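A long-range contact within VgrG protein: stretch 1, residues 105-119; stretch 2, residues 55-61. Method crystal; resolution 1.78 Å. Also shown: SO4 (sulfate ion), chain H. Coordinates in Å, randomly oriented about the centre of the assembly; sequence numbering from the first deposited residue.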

# COMPACT_ATOMS: atom_id res chain seq x y z
N GLU A 105 -18.27 5.40 -3.55
CA GLU A 105 -19.10 4.94 -4.65
C GLU A 105 -18.64 5.47 -5.99
O GLU A 105 -18.61 4.69 -6.95
CB GLU A 105 -20.58 5.27 -4.37
CG GLU A 105 -21.53 4.16 -4.79
CD GLU A 105 -21.17 2.73 -4.42
OE1 GLU A 105 -20.78 2.48 -3.26
OE2 GLU A 105 -21.29 1.86 -5.31
N THR A 106 -18.27 6.76 -6.07
CA THR A 106 -17.79 7.35 -7.33
C THR A 106 -16.51 6.65 -7.81
O THR A 106 -16.40 6.39 -9.01
CB THR A 106 -17.64 8.87 -7.22
OG1 THR A 106 -18.85 9.42 -6.69
CG2 THR A 106 -17.34 9.53 -8.56
N ARG A 107 -15.60 6.29 -6.89
CA ARG A 107 -14.37 5.57 -7.26
C ARG A 107 -14.69 4.21 -7.87
O ARG A 107 -14.14 3.87 -8.92
CB ARG A 107 -13.42 5.42 -6.06
CG ARG A 107 -12.63 6.69 -5.76
CD ARG A 107 -12.37 6.84 -4.26
NE ARG A 107 -11.52 8.00 -4.01
CZ ARG A 107 -11.91 9.27 -4.07
NH1 ARG A 107 -13.18 9.57 -4.31
NH2 ARG A 107 -11.03 10.25 -3.89
N LYS A 108 -15.60 3.44 -7.24
CA LYS A 108 -16.01 2.12 -7.73
C LYS A 108 -16.65 2.23 -9.11
O LYS A 108 -16.28 1.48 -10.01
CB LYS A 108 -17.00 1.48 -6.74
CG LYS A 108 -16.36 1.02 -5.42
CD LYS A 108 -17.41 0.85 -4.31
CE LYS A 108 -18.42 -0.24 -4.64
NZ LYS A 108 -19.42 -0.41 -3.54
N GLN A 109 -17.58 3.18 -9.27
CA GLN A 109 -18.28 3.41 -10.53
C GLN A 109 -17.33 3.84 -11.65
O GLN A 109 -17.45 3.34 -12.79
CB GLN A 109 -19.45 4.39 -10.34
CG GLN A 109 -20.60 3.75 -9.57
CD GLN A 109 -21.65 4.74 -9.13
OE1 GLN A 109 -21.47 5.47 -8.15
NE2 GLN A 109 -22.79 4.73 -9.80
N ALA A 110 -16.37 4.74 -11.33
CA ALA A 110 -15.39 5.23 -12.31
C ALA A 110 -14.47 4.09 -12.77
O ALA A 110 -14.13 4.02 -13.95
CB ALA A 110 -14.58 6.37 -11.73
N MET A 111 -14.09 3.19 -11.84
CA MET A 111 -13.24 2.05 -12.20
C MET A 111 -13.99 1.07 -13.09
O MET A 111 -13.42 0.60 -14.07
CB MET A 111 -12.73 1.35 -10.94
CG MET A 111 -11.63 2.13 -10.26
SD MET A 111 -10.87 1.17 -8.94
CE MET A 111 -9.65 2.37 -8.35
N LEU A 112 -15.27 0.80 -12.77
CA LEU A 112 -16.10 -0.09 -13.59
C LEU A 112 -16.33 0.50 -14.96
O LEU A 112 -16.25 -0.22 -15.96
CB LEU A 112 -17.42 -0.45 -12.90
CG LEU A 112 -17.30 -1.36 -11.67
CD1 LEU A 112 -18.56 -1.28 -10.83
CD2 LEU A 112 -16.96 -2.80 -12.06
N TRP A 113 -16.54 1.83 -15.03
CA TRP A 113 -16.71 2.53 -16.32
C TRP A 113 -15.42 2.36 -17.14
O TRP A 113 -15.50 2.05 -18.33
CB TRP A 113 -17.03 4.03 -16.14
CG TRP A 113 -16.82 4.79 -17.43
CD1 TRP A 113 -17.60 4.73 -18.54
CD2 TRP A 113 -15.64 5.53 -17.80
NE1 TRP A 113 -17.00 5.42 -19.57
CE2 TRP A 113 -15.80 5.91 -19.15
CE3 TRP A 113 -14.47 5.90 -17.12
CZ2 TRP A 113 -14.84 6.67 -19.83
CZ3 TRP A 113 -13.52 6.65 -17.79
CH2 TRP A 113 -13.72 7.05 -19.12
N LEU A 114 -14.25 2.63 -16.52
CA LEU A 114 -12.98 2.52 -17.25
C LEU A 114 -12.74 1.11 -17.79
O LEU A 114 -12.28 0.98 -18.92
CB LEU A 114 -11.78 3.04 -16.44
CG LEU A 114 -10.45 3.05 -17.21
CD1 LEU A 114 -10.48 4.02 -18.38
CD2 LEU A 114 -9.29 3.36 -16.29
N ALA A 115 -13.12 0.07 -17.02
CA ALA A 115 -12.99 -1.32 -17.48
C ALA A 115 -13.84 -1.53 -18.75
O ALA A 115 -13.36 -2.16 -19.69
CB ALA A 115 -13.42 -2.28 -16.39
N THR A 116 -15.07 -0.98 -18.79
CA THR A 116 -15.89 -1.10 -20.00
C THR A 116 -15.27 -0.32 -21.17
O THR A 116 -15.30 -0.79 -22.30
CB THR A 116 -17.36 -0.72 -19.76
OG1 THR A 116 -17.50 0.70 -19.67
CG2 THR A 116 -17.95 -1.42 -18.56
N HIS A 117 -14.68 0.86 -20.88
CA HIS A 117 -14.00 1.68 -21.88
C HIS A 117 -12.78 0.93 -22.45
O HIS A 117 -12.57 0.94 -23.67
CB HIS A 117 -13.61 3.04 -21.26
CG HIS A 117 -12.85 3.92 -22.19
ND1 HIS A 117 -13.50 4.71 -23.12
CD2 HIS A 117 -11.52 4.11 -22.30
CE1 HIS A 117 -12.54 5.35 -23.78
NE2 HIS A 117 -11.33 5.02 -23.32
N PHE A 118 -12.01 0.24 -21.58
CA PHE A 118 -10.86 -0.58 -21.98
C PHE A 118 -11.31 -1.75 -22.87
O PHE A 118 -10.61 -2.09 -23.82
CB PHE A 118 -10.11 -1.11 -20.75
CG PHE A 118 -9.03 -0.23 -20.16
CD1 PHE A 118 -8.06 0.35 -20.97
CD2 PHE A 118 -8.90 -0.11 -18.78
CE1 PHE A 118 -7.01 1.09 -20.41
CE2 PHE A 118 -7.85 0.64 -18.23
CZ PHE A 118 -6.92 1.25 -19.05
N THR A 119 -12.47 -2.37 -22.53
CA THR A 119 -13.07 -3.48 -23.30
C THR A 119 -13.28 -3.04 -24.76
O THR A 119 -12.92 -3.77 -25.68
CB THR A 119 -14.34 -4.01 -22.62
OG1 THR A 119 -14.03 -4.43 -21.29
CG2 THR A 119 -14.99 -5.17 -23.39
S SO4 H . -17.23 5.83 -23.24
O1 SO4 H . -17.97 5.56 -24.47
O2 SO4 H . -16.41 4.66 -22.89
O3 SO4 H . -16.35 6.98 -23.46
O4 SO4 H . -18.19 6.11 -22.15
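Stretch 2 55-61: DALFMLT

How does the second stretch lie on the first? Residues 105-119 are helical throughout, with unbroken backbone hydrogen bonds: from Gln109 onward, each amide bonds to the carbonyl four residues earlier. Stretch 2 is a strand from Ala56 to Thr61, entered through Asp55. The strand runs obliquely along the helix in broadly the same sense, at a signed crossing angle of -41°, and the axes come within 8.2 Å. The two backbones also diverge: the CA atoms of Arg107 and Leu57 are 5.6 Å apart, those of Leu114 and Leu60 10.0 Å. The backbones are closest near Leu57; further on, Leu60 meets Leu114 and Phe118 across a wider gap. Leu57 departs from extended conformation, with phi/psi of -101/-47, whereas Phe58 is fully extended at -159/159.

Which bump fills the main hollow? It is Phe58, whose CA-to-CB bond points toward the helix and of which 104 Å² is covered by it. The ring lodges among Ala110, Met111 and Leu114. Because Ala110 carries only a methyl group, the ring comes close to the helix backbone: Phe58 CE2 lies 3.5 Å from Met111 N and 3.6 Å from Ala110 CB. Met111 covers one face, its CG 3.8 Å from the Phe58 ring centroid in a CH-pi contact, while Leu114 CD2 meets the ring edge 3.5 Å from Phe58 CE1.

What does Leu57 find nearer the start of stretch 1? Its CA-to-CB bond points sideways, but the end of the side chain comes nearer and settles among Thr106, Arg107 and Ala110. Leu57 CD1 is 3.8 Å from Thr106 CG2 and 3.7 Å from Ala110 CB, so the small alanine accommodates Leu57 as well as Phe58. Leu57 CD2 lies 3.7 Å from Arg107 NH1, and Arg107 CG packs 3.6 Å from Leu57 O. The arginine thus touches both side chain and backbone of Leu57, while its guanidinium is hydrogen-bonded elsewhere in the structure.

How is contact kept where the backbones separate? Leu60, two residues after Phe58, again points toward the helix; Met59 between them points away, following the alternation of a strand. Leu60 CD1 reaches Leu114 CD2 at 3.9 Å, and Leu60 CD2 reaches Phe118 CZ at 3.8 Å. Leu114 therefore touches both Phe58 and Leu60, and the large ring of Phe118 extends the contact one helical turn further. No hydrogen bond joins the stretches; the fit of mostly apolar side chains buries 475 Å² in all.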

# COMPACT_ATOMS: atom_id res chain seq x y z
N ASP A 55 -12.44 16.42 -9.45
CA ASP A 55 -11.90 15.62 -8.33
C ASP A 55 -11.19 14.37 -8.85
O ASP A 55 -11.83 13.55 -9.51
CB ASP A 55 -13.02 15.18 -7.37
CG ASP A 55 -13.99 16.27 -6.94
OD1 ASP A 55 -13.52 17.28 -6.36
OD2 ASP A 55 -15.21 16.09 -7.15
N ALA A 56 -9.90 14.22 -8.54
CA ALA A 56 -9.10 13.05 -8.95
C ALA A 56 -9.62 11.80 -8.21
O ALA A 56 -9.74 11.80 -6.98
CB ALA A 56 -7.63 13.29 -8.64
N LEU A 57 -9.99 10.76 -8.98
CA LEU A 57 -10.57 9.52 -8.42
C LEU A 57 -9.57 8.38 -8.32
O LEU A 57 -9.50 7.72 -7.27
CB LEU A 57 -11.82 9.11 -9.21
CG LEU A 57 -12.94 10.17 -9.29
CD1 LEU A 57 -13.99 9.76 -10.29
CD2 LEU A 57 -13.56 10.46 -7.91
N PHE A 58 -8.81 8.12 -9.39
CA PHE A 58 -7.80 7.07 -9.38
C PHE A 58 -6.73 7.26 -10.43
O PHE A 58 -6.96 7.93 -11.44
CB PHE A 58 -8.42 5.66 -9.46
CG PHE A 58 -9.14 5.35 -10.75
CD1 PHE A 58 -8.45 4.83 -11.84
CD2 PHE A 58 -10.52 5.52 -10.85
CE1 PHE A 58 -9.12 4.54 -13.03
CE2 PHE A 58 -11.18 5.21 -12.04
CZ PHE A 58 -10.48 4.71 -13.12
N MET A 59 -5.59 6.63 -10.21
CA MET A 59 -4.47 6.68 -11.15
C MET A 59 -4.44 5.43 -12.00
O MET A 59 -4.81 4.35 -11.55
CB MET A 59 -3.14 6.77 -10.37
CG MET A 59 -2.97 8.03 -9.57
SD MET A 59 -1.45 7.87 -8.61
CE MET A 59 -1.42 9.40 -7.76
N LEU A 60 -3.93 5.56 -13.23
CA LEU A 60 -3.70 4.43 -14.12
C LEU A 60 -2.21 4.15 -14.01
O LEU A 60 -1.39 5.04 -14.28
CB LEU A 60 -4.07 4.80 -15.57
CG LEU A 60 -5.54 4.61 -15.94
CD1 LEU A 60 -6.39 5.77 -15.45
CD2 LEU A 60 -5.69 4.48 -17.42
N THR A 61 -1.86 2.95 -13.55
CA THR A 61 -0.46 2.60 -13.34
C THR A 61 -0.07 1.28 -13.97
O THR A 61 -0.92 0.40 -14.15
CB THR A 61 -0.10 2.55 -11.82
OG1 THR A 61 -0.68 1.38 -11.22
CG2 THR A 61 -0.54 3.79 -11.03